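Autophagy protein 5 (Saccharomyces cerevisiae, PDB 2DYO) takes part in autophagic vesicle formation and cytoplasm-to-vacuole transport, and is required for mitophagy and nucleophagy. Local coordinates at residues A[38-43]-A[49-54]; A[25-30]-A[34-39]. All blocks are in the same frame, centred on the assembly; numbering follows the deposited sequence.

Interaction 1: A[38-43]-A[49-54]; sequences LRIRVP and VNYMPL
Strand 38-43 runs past the turn that leads into helix 52-59 at almost constant spacing, L38 CA to L54 CA at 9.2 Å and V42 CA to Y51 CA at 8.9 Å. Apolar side chains fill the gap. Y51, at the N-cap position, has CG anti to its carbonyl carbon (chi1 -61°), which swings the ring toward the strand. V42 lies over one face near the hydroxyl end: CG2 makes a CH-pi contact, 4.1 Å from the centroid and 18° off the normal, displaced toward the rim, while CG1, on that same side, lies 3.8 Å from Y51 CE1. P43 CD comes in near the ring plane, 3.1 Å from Y51 OH. At the inner end I40 CD1 reaches Y51 CD2 at 3.9 Å, obliquely, and its other branch, CG2, meets L54 CD2. In the first turn of the helix, L54 CG packs on L38 CD2 at 4.0 Å, the two side chains lying alongside and reaching from opposite backbones. Y51 OH bonds to the backbone of the chain of another protein, and R41, pointing off the contact, pairs with E15. With an alanine at position 51, V42 would probably lose the ring face it packs on and the other protein's backbone its bond to this hydroxyl. Between 38-43 and 49-54 no hydrogen bond forms: the contact is apolar, within a ubiquitin-like domain, while the tyrosine's polar tip serves the partner protein.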
ATOM      1  N   LEU A  38      16.208   8.697  -8.235  1.00 29.84           N
ATOM      2  CA  LEU A  38      16.405   7.342  -7.728  1.00 29.27           C
ATOM      3  C   LEU A  38      15.462   6.394  -8.458  1.00 27.27           C
ATOM      4  O   LEU A  38      14.260   6.640  -8.527  1.00 26.90           O
ATOM      5  CB  LEU A  38      16.122   7.266  -6.221  1.00 31.37           C
ATOM      6  CG  LEU A  38      17.105   7.964  -5.278  1.00 33.95           C
ATOM      7  CD1 LEU A  38      16.475   9.235  -4.738  1.00 36.71           C
ATOM      8  CD2 LEU A  38      17.462   7.024  -4.136  1.00 37.10           C
ATOM      9  N   ARG A  39      16.009   5.312  -9.000  1.00 26.73           N
ATOM     10  CA  ARG A  39      15.205   4.327  -9.721  1.00 27.95           C
ATOM     11  C   ARG A  39      15.238   3.043  -8.921  1.00 25.88           C
ATOM     12  O   ARG A  39      16.211   2.291  -8.964  1.00 26.30           O
ATOM     13  CB  ARG A  39      15.765   4.107 -11.127  1.00 30.66           C
ATOM     14  CG  ARG A  39      15.721   5.367 -11.973  1.00 35.16           C
ATOM     15  CD  ARG A  39      17.004   6.136 -11.857  1.00 40.97           C
ATOM     16  NE  ARG A  39      17.926   5.779 -12.929  1.00 43.12           N
ATOM     17  CZ  ARG A  39      19.238   5.659 -12.776  1.00 45.59           C
ATOM     18  NH1 ARG A  39      19.790   5.861 -11.590  1.00 47.71           N
ATOM     19  NH2 ARG A  39      19.999   5.346 -13.815  1.00 46.30           N
ATOM     20  N   ILE A  40      14.155   2.795  -8.193  1.00 23.87           N
ATOM     21  CA  ILE A  40      14.075   1.644  -7.310  1.00 23.01           C
ATOM     22  C   ILE A  40      12.889   0.699  -7.483  1.00 22.92           C
ATOM     23  O   ILE A  40      11.906   1.009  -8.150  1.00 23.89           O
ATOM     24  CB  ILE A  40      14.067   2.136  -5.853  1.00 23.61           C
ATOM     25  CG1 ILE A  40      12.928   3.149  -5.667  1.00 22.46           C
ATOM     26  CG2 ILE A  40      15.402   2.803  -5.529  1.00 22.71           C
ATOM     27  CD1 ILE A  40      12.751   3.656  -4.252  1.00 23.00           C
ATOM     28  N   ARG A  41      13.012  -0.471  -6.868  1.00 22.31           N
ATOM     29  CA  ARG A  41      11.956  -1.468  -6.877  1.00 21.98           C
ATOM     30  C   ARG A  41      11.365  -1.391  -5.480  1.00 23.41           C
ATOM     31  O   ARG A  41      12.090  -1.468  -4.482  1.00 21.78           O
ATOM     32  CB  ARG A  41      12.527  -2.860  -7.151  1.00 21.26           C
ATOM     33  CG  ARG A  41      12.911  -3.065  -8.610  1.00 24.14           C
ATOM     34  CD  ARG A  41      11.665  -3.143  -9.490  1.00 24.32           C
ATOM     35  NE  ARG A  41      10.999  -4.439  -9.385  1.00 22.27           N
ATOM     36  CZ  ARG A  41       9.853  -4.740  -9.991  1.00 23.17           C
ATOM     37  NH1 ARG A  41       9.242  -3.836 -10.740  1.00 24.77           N
ATOM     38  NH2 ARG A  41       9.319  -5.945  -9.853  1.00 24.84           N
ATOM     39  N   VAL A  42      10.050  -1.219  -5.415  1.00 24.09           N
ATOM     40  CA  VAL A  42       9.353  -1.087  -4.145  1.00 21.53           C
ATOM     41  C   VAL A  42       8.204  -2.081  -4.047  1.00 22.52           C
ATOM     42  O   VAL A  42       7.394  -2.191  -4.971  1.00 22.84           O
ATOM     43  CB  VAL A  42       8.776   0.336  -4.001  1.00 22.01           C
ATOM     44  CG1 VAL A  42       7.960   0.453  -2.726  1.00 18.76           C
ATOM     45  CG2 VAL A  42       9.907   1.357  -4.017  1.00 19.77           C
ATOM     46  N   PRO A  43       8.124  -2.823  -2.930  1.00 19.90           N
ATOM     47  CA  PRO A  43       7.041  -3.793  -2.767  1.00 19.06           C
ATOM     48  C   PRO A  43       5.688  -3.081  -2.756  1.00 18.33           C
ATOM     49  O   PRO A  43       5.596  -1.903  -2.393  1.00 16.35           O
ATOM     50  CB  PRO A  43       7.340  -4.427  -1.404  1.00 20.75           C
ATOM     51  CG  PRO A  43       8.842  -4.306  -1.285  1.00 18.60           C
ATOM     52  CD  PRO A  43       9.087  -2.911  -1.815  1.00 18.85           C
ATOM     53  N   VAL A  49       7.526   5.835   2.812  1.00 20.43           N
ATOM     54  CA  VAL A  49       8.341   6.414   3.864  1.00 21.18           C
ATOM     55  C   VAL A  49       9.490   5.508   4.323  1.00 21.90           C
ATOM     56  O   VAL A  49      10.462   5.974   4.926  1.00 24.39           O
ATOM     57  CB  VAL A  49       7.442   6.829   5.034  0.50 20.03           C
ATOM     58  CG1 VAL A  49       7.402   5.759   6.099  0.50 17.98           C
ATOM     59  CG2 VAL A  49       7.870   8.187   5.557  0.50 18.06           C
ATOM     60  N   ASN A  50       9.401   4.217   4.020  1.00 22.18           N
ATOM     61  CA  ASN A  50      10.473   3.295   4.381  1.00 21.12           C
ATOM     62  C   ASN A  50      11.722   3.540   3.528  1.00 24.29           C
ATOM     63  O   ASN A  50      12.768   2.908   3.737  1.00 22.79           O
ATOM     64  CB  ASN A  50      10.003   1.851   4.215  1.00 22.03           C
ATOM     65  CG  ASN A  50       9.035   1.444   5.303  1.00 23.34           C
ATOM     66  OD1 ASN A  50       8.346   0.428   5.209  1.00 25.24           O
ATOM     67  ND2 ASN A  50       8.997   2.238   6.364  1.00 20.18           N
ATOM     68  N   TYR A  51      11.617   4.459   2.572  1.00 22.98           N
ATOM     69  CA  TYR A  51      12.747   4.763   1.709  1.00 24.08           C
ATOM     70  C   TYR A  51      13.403   6.118   1.979  1.00 25.31           C
ATOM     71  O   TYR A  51      14.246   6.567   1.203  1.00 25.50           O
ATOM     72  CB  TYR A  51      12.323   4.645   0.239  1.00 23.75           C
ATOM     73  CG  TYR A  51      11.865   3.242  -0.083  1.00 23.92           C
ATOM     74  CD1 TYR A  51      10.583   2.815   0.260  1.00 24.27           C
ATOM     75  CD2 TYR A  51      12.758   2.298  -0.583  1.00 24.67           C
ATOM     76  CE1 TYR A  51      10.210   1.478   0.131  1.00 22.84           C
ATOM     77  CE2 TYR A  51      12.398   0.962  -0.717  1.00 24.55           C
ATOM     78  CZ  TYR A  51      11.122   0.559  -0.351  1.00 24.60           C
ATOM     79  OH  TYR A  51      10.788  -0.770  -0.422  1.00 21.90           O
ATOM     80  N   MET A  52      13.030   6.764   3.079  1.00 25.22           N
ATOM     81  CA  MET A  52      13.631   8.050   3.422  1.00 27.50           C
ATOM     82  C   MET A  52      15.127   7.916   3.716  1.00 29.43           C
ATOM     83  O   MET A  52      15.923   8.770   3.315  1.00 29.42           O
ATOM     84  CB  MET A  52      12.918   8.680   4.621  1.00 26.53           C
ATOM     85  CG  MET A  52      11.520   9.168   4.297  1.00 26.47           C
ATOM     86  SD  MET A  52      11.460  10.071   2.729  1.00 31.72           S
ATOM     87  CE  MET A  52      12.499  11.485   3.085  1.00 28.17           C
ATOM     88  N   PRO A  53      15.529   6.849   4.431  1.00 30.97           N
ATOM     89  CA  PRO A  53      16.954   6.672   4.733  1.00 32.84           C
ATOM     90  C   PRO A  53      17.772   6.606   3.444  1.00 34.44           C
ATOM     91  O   PRO A  53      18.837   7.220   3.332  1.00 33.96           O
ATOM     92  CB  PRO A  53      16.980   5.350   5.499  1.00 32.64           C
ATOM     93  CG  PRO A  53      15.673   5.375   6.230  1.00 32.11           C
ATOM     94  CD  PRO A  53      14.718   5.849   5.149  1.00 30.95           C
ATOM     95  N   LEU A  54      17.257   5.855   2.474  1.00 33.95           N
ATOM     96  CA  LEU A  54      17.912   5.693   1.181  1.00 33.45           C
ATOM     97  C   LEU A  54      18.011   7.042   0.469  1.00 32.73           C
ATOM     98  O   LEU A  54      19.028   7.362  -0.148  1.00 33.01           O
ATOM     99  CB  LEU A  54      17.116   4.708   0.320  1.00 34.86           C
ATOM    100  CG  LEU A  54      17.647   4.400  -1.080  1.00 36.55           C
ATOM    101  CD1 LEU A  54      18.910   3.562  -0.966  1.00 37.46           C
ATOM    102  CD2 LEU A  54      16.587   3.647  -1.880  1.00 38.05           C
TER

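Interaction 2: A[25-30]-A[34-39]; sequences SFLMKG and EIAVLR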
ATOM      1  N   SER A  25      14.356  22.236  -4.529  1.00 48.36           N
ATOM      2  CA  SER A  25      14.230  22.992  -3.289  1.00 49.45           C
ATOM      3  C   SER A  25      15.085  22.384  -2.175  1.00 49.76           C
ATOM      4  O   SER A  25      15.493  23.084  -1.249  1.00 49.73           O
ATOM      5  CB  SER A  25      12.764  23.041  -2.850  1.00 50.53           C
ATOM      6  OG  SER A  25      12.243  21.736  -2.662  1.00 53.00           O
ATOM      7  N   PHE A  26      15.358  21.084  -2.276  1.00 50.45           N
ATOM      8  CA  PHE A  26      16.164  20.363  -1.285  1.00 50.74           C
ATOM      9  C   PHE A  26      17.658  20.422  -1.588  1.00 51.80           C
ATOM     10  O   PHE A  26      18.489  20.241  -0.696  1.00 51.76           O
ATOM     11  CB  PHE A  26      15.790  18.871  -1.246  1.00 49.84           C
ATOM     12  CG  PHE A  26      14.438  18.578  -0.661  1.00 47.81           C
ATOM     13  CD1 PHE A  26      13.277  18.857  -1.371  1.00 47.68           C
ATOM     14  CD2 PHE A  26      14.332  17.986   0.593  1.00 47.50           C
ATOM     15  CE1 PHE A  26      12.027  18.547  -0.839  1.00 47.31           C
ATOM     16  CE2 PHE A  26      13.090  17.673   1.133  1.00 46.27           C
ATOM     17  CZ  PHE A  26      11.936  17.954   0.417  1.00 46.86           C
ATOM     18  N   LEU A  27      17.991  20.674  -2.848  1.00 53.67           N
ATOM     19  CA  LEU A  27      19.381  20.670  -3.281  1.00 54.55           C
ATOM     20  C   LEU A  27      20.087  22.000  -3.519  1.00 55.09           C
ATOM     21  O   LEU A  27      19.464  23.044  -3.723  1.00 55.19           O
ATOM     22  CB  LEU A  27      19.488  19.797  -4.534  1.00 54.40           C
ATOM     23  CG  LEU A  27      18.798  18.435  -4.366  1.00 53.98           C
ATOM     24  CD1 LEU A  27      18.680  17.730  -5.707  1.00 54.79           C
ATOM     25  CD2 LEU A  27      19.578  17.583  -3.372  1.00 53.84           C
ATOM     26  N   MET A  28      21.413  21.931  -3.485  1.00 56.44           N
ATOM     27  CA  MET A  28      22.267  23.089  -3.703  1.00 57.33           C
ATOM     28  C   MET A  28      22.370  23.355  -5.197  1.00 56.82           C
ATOM     29  O   MET A  28      22.708  22.466  -5.980  1.00 56.15           O
ATOM     30  CB  MET A  28      23.656  22.837  -3.109  1.00 58.59           C
ATOM     31  CG  MET A  28      23.845  23.418  -1.707  1.00 61.24           C
ATOM     32  SD  MET A  28      25.282  22.788  -0.780  1.00 66.52           S
ATOM     33  CE  MET A  28      26.027  21.618  -1.970  1.00 63.76           C
ATOM     34  N   LYS A  29      22.070  24.589  -5.587  1.00 57.08           N
ATOM     35  CA  LYS A  29      22.119  24.981  -6.991  1.00 57.09           C
ATOM     36  C   LYS A  29      23.438  24.554  -7.626  1.00 56.54           C
ATOM     37  O   LYS A  29      24.512  24.978  -7.204  1.00 57.18           O
ATOM     38  CB  LYS A  29      21.934  26.491  -7.117  1.00 56.89           C
ATOM     39  N   GLY A  30      23.344  23.693  -8.635  1.00 56.33           N
ATOM     40  CA  GLY A  30      24.536  23.229  -9.320  1.00 55.76           C
ATOM     41  C   GLY A  30      24.958  21.795  -9.052  1.00 55.77           C
ATOM     42  O   GLY A  30      25.938  21.327  -9.630  1.00 55.44           O
ATOM     43  N   GLU A  34      22.216  13.181 -11.333  1.00 51.01           N
ATOM     44  CA  GLU A  34      21.991  11.888 -10.694  1.00 49.81           C
ATOM     45  C   GLU A  34      21.545  11.958  -9.234  1.00 48.38           C
ATOM     46  O   GLU A  34      20.910  11.031  -8.730  1.00 47.68           O
ATOM     47  CB  GLU A  34      23.254  11.034 -10.804  1.00 50.15           C
ATOM     48  N   ILE A  35      21.876  13.052  -8.557  1.00 46.13           N
ATOM     49  CA  ILE A  35      21.516  13.220  -7.155  1.00 43.63           C
ATOM     50  C   ILE A  35      20.012  13.298  -6.903  1.00 40.90           C
ATOM     51  O   ILE A  35      19.504  12.691  -5.960  1.00 41.14           O
ATOM     52  CB  ILE A  35      22.204  14.479  -6.569  1.00 43.92           C
ATOM     53  CG1 ILE A  35      23.708  14.226  -6.457  1.00 43.68           C
ATOM     54  CG2 ILE A  35      21.625  14.826  -5.207  1.00 43.46           C
ATOM     55  CD1 ILE A  35      24.063  13.002  -5.633  1.00 44.15           C
ATOM     56  N   ALA A  36      19.302  14.029  -7.757  1.00 39.11           N
ATOM     57  CA  ALA A  36      17.862  14.204  -7.605  1.00 37.29           C
ATOM     58  C   ALA A  36      17.005  13.096  -8.215  1.00 36.45           C
ATOM     59  O   ALA A  36      15.804  13.282  -8.402  1.00 36.08           O
ATOM     60  CB  ALA A  36      17.453  15.544  -8.191  1.00 36.43           C
ATOM     61  N   VAL A  37      17.606  11.949  -8.518  1.00 34.76           N
ATOM     62  CA  VAL A  37      16.851  10.855  -9.124  1.00 33.09           C
ATOM     63  C   VAL A  37      17.224   9.485  -8.576  1.00 32.12           C
ATOM     64  O   VAL A  37      18.404   9.153  -8.462  1.00 32.36           O
ATOM     65  CB  VAL A  37      17.054  10.821 -10.659  1.00 36.04           C
ATOM     66  CG1 VAL A  37      16.183   9.740 -11.278  1.00 35.65           C
ATOM     67  CG2 VAL A  37      16.725  12.177 -11.260  1.00 35.41           C
ATOM     68  N   LEU A  38      16.208   8.697  -8.235  1.00 29.84           N
ATOM     69  CA  LEU A  38      16.405   7.342  -7.728  1.00 29.27           C
ATOM     70  C   LEU A  38      15.462   6.394  -8.458  1.00 27.27           C
ATOM     71  O   LEU A  38      14.260   6.640  -8.527  1.00 26.90           O
ATOM     72  CB  LEU A  38      16.122   7.266  -6.221  1.00 31.37           C
ATOM     73  CG  LEU A  38      17.105   7.964  -5.278  1.00 33.95           C
ATOM     74  CD1 LEU A  38      16.475   9.235  -4.738  1.00 36.71           C
ATOM     75  CD2 LEU A  38      17.462   7.024  -4.136  1.00 37.10           C
ATOM     76  N   ARG A  39      16.009   5.312  -9.000  1.00 26.73           N
ATOM     77  CA  ARG A  39      15.205   4.327  -9.721  1.00 27.95           C
ATOM     78  C   ARG A  39      15.238   3.043  -8.921  1.00 25.88           C
ATOM     79  O   ARG A  39      16.211   2.291  -8.964  1.00 26.30           O
ATOM     80  CB  ARG A  39      15.765   4.107 -11.127  1.00 30.66           C
ATOM     81  CG  ARG A  39      15.721   5.367 -11.973  1.00 35.16           C
ATOM     82  CD  ARG A  39      17.004   6.136 -11.857  1.00 40.97           C
ATOM     83  NE  ARG A  39      17.926   5.779 -12.929  1.00 43.12           N
ATOM     84  CZ  ARG A  39      19.238   5.659 -12.776  1.00 45.59           C
ATOM     85  NH1 ARG A  39      19.790   5.861 -11.590  1.00 47.71           N
ATOM     86  NH2 ARG A  39      19.999   5.346 -13.815  1.00 46.30           N
TER
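K58 NZ, reaching in from helix 52-59, is hydrogen-bonded to two carbonyl oxygens, E34 O and V37 O, on either side of the two residues, I35 and A36, that meet L27. E34 O also accepts a weak bond from V37 N, closing the short turn that leads into strand 37-43. No hydrogen bond crosses between 25-30 and 34-39 themselves; the backbones come nearest at L27 and A36, their CA atoms 7.9 Å apart. L27 carries the contact with both methyls. Its chi1 of -49° sets CG beside the backbone N and opposite the carbonyl carbon, and this directs the branches to the turn: CD1 presses on A36 CB at 3.5 Å, with A36 CA a little farther at 4.1 Å, and CD2 meets I35 CG2 at 3.9 Å. I35 offers that methyl while the CG1 branch leads away, and the two side chains cross at a slant. I59, from the same helix as K58, touches both L27 and I35 and adds to the apolar cluster. A small, partly exposed hydrophobic contact therefore packs the loop against the turn just before strand 37-43, and the lysine beside it is held by two backbone carbonyl oxygens.

How the interactions relate
Along the chain, strand 15-22 gives way to the loop holding 25-30, and interaction 2 closes this excursion over only three intervening residues, just before strand 37-43 begins. Interaction 1 starts on that same strand and closes the next turn, of five residues, against the start of helix 52-59. The two loops are consecutive, neither nested nor crossed; their segments share L38 and R39, with contact centres about 15 Å apart. Strand 37-43, outermost in its sheet within this chain and beside 15-22, is the common element. The turn before it packs on the preceding loop, its later residues on the turn and first turn of helix 52-59; that helix supplies L54 to interaction 1 and K58 and I59 beside interaction 2.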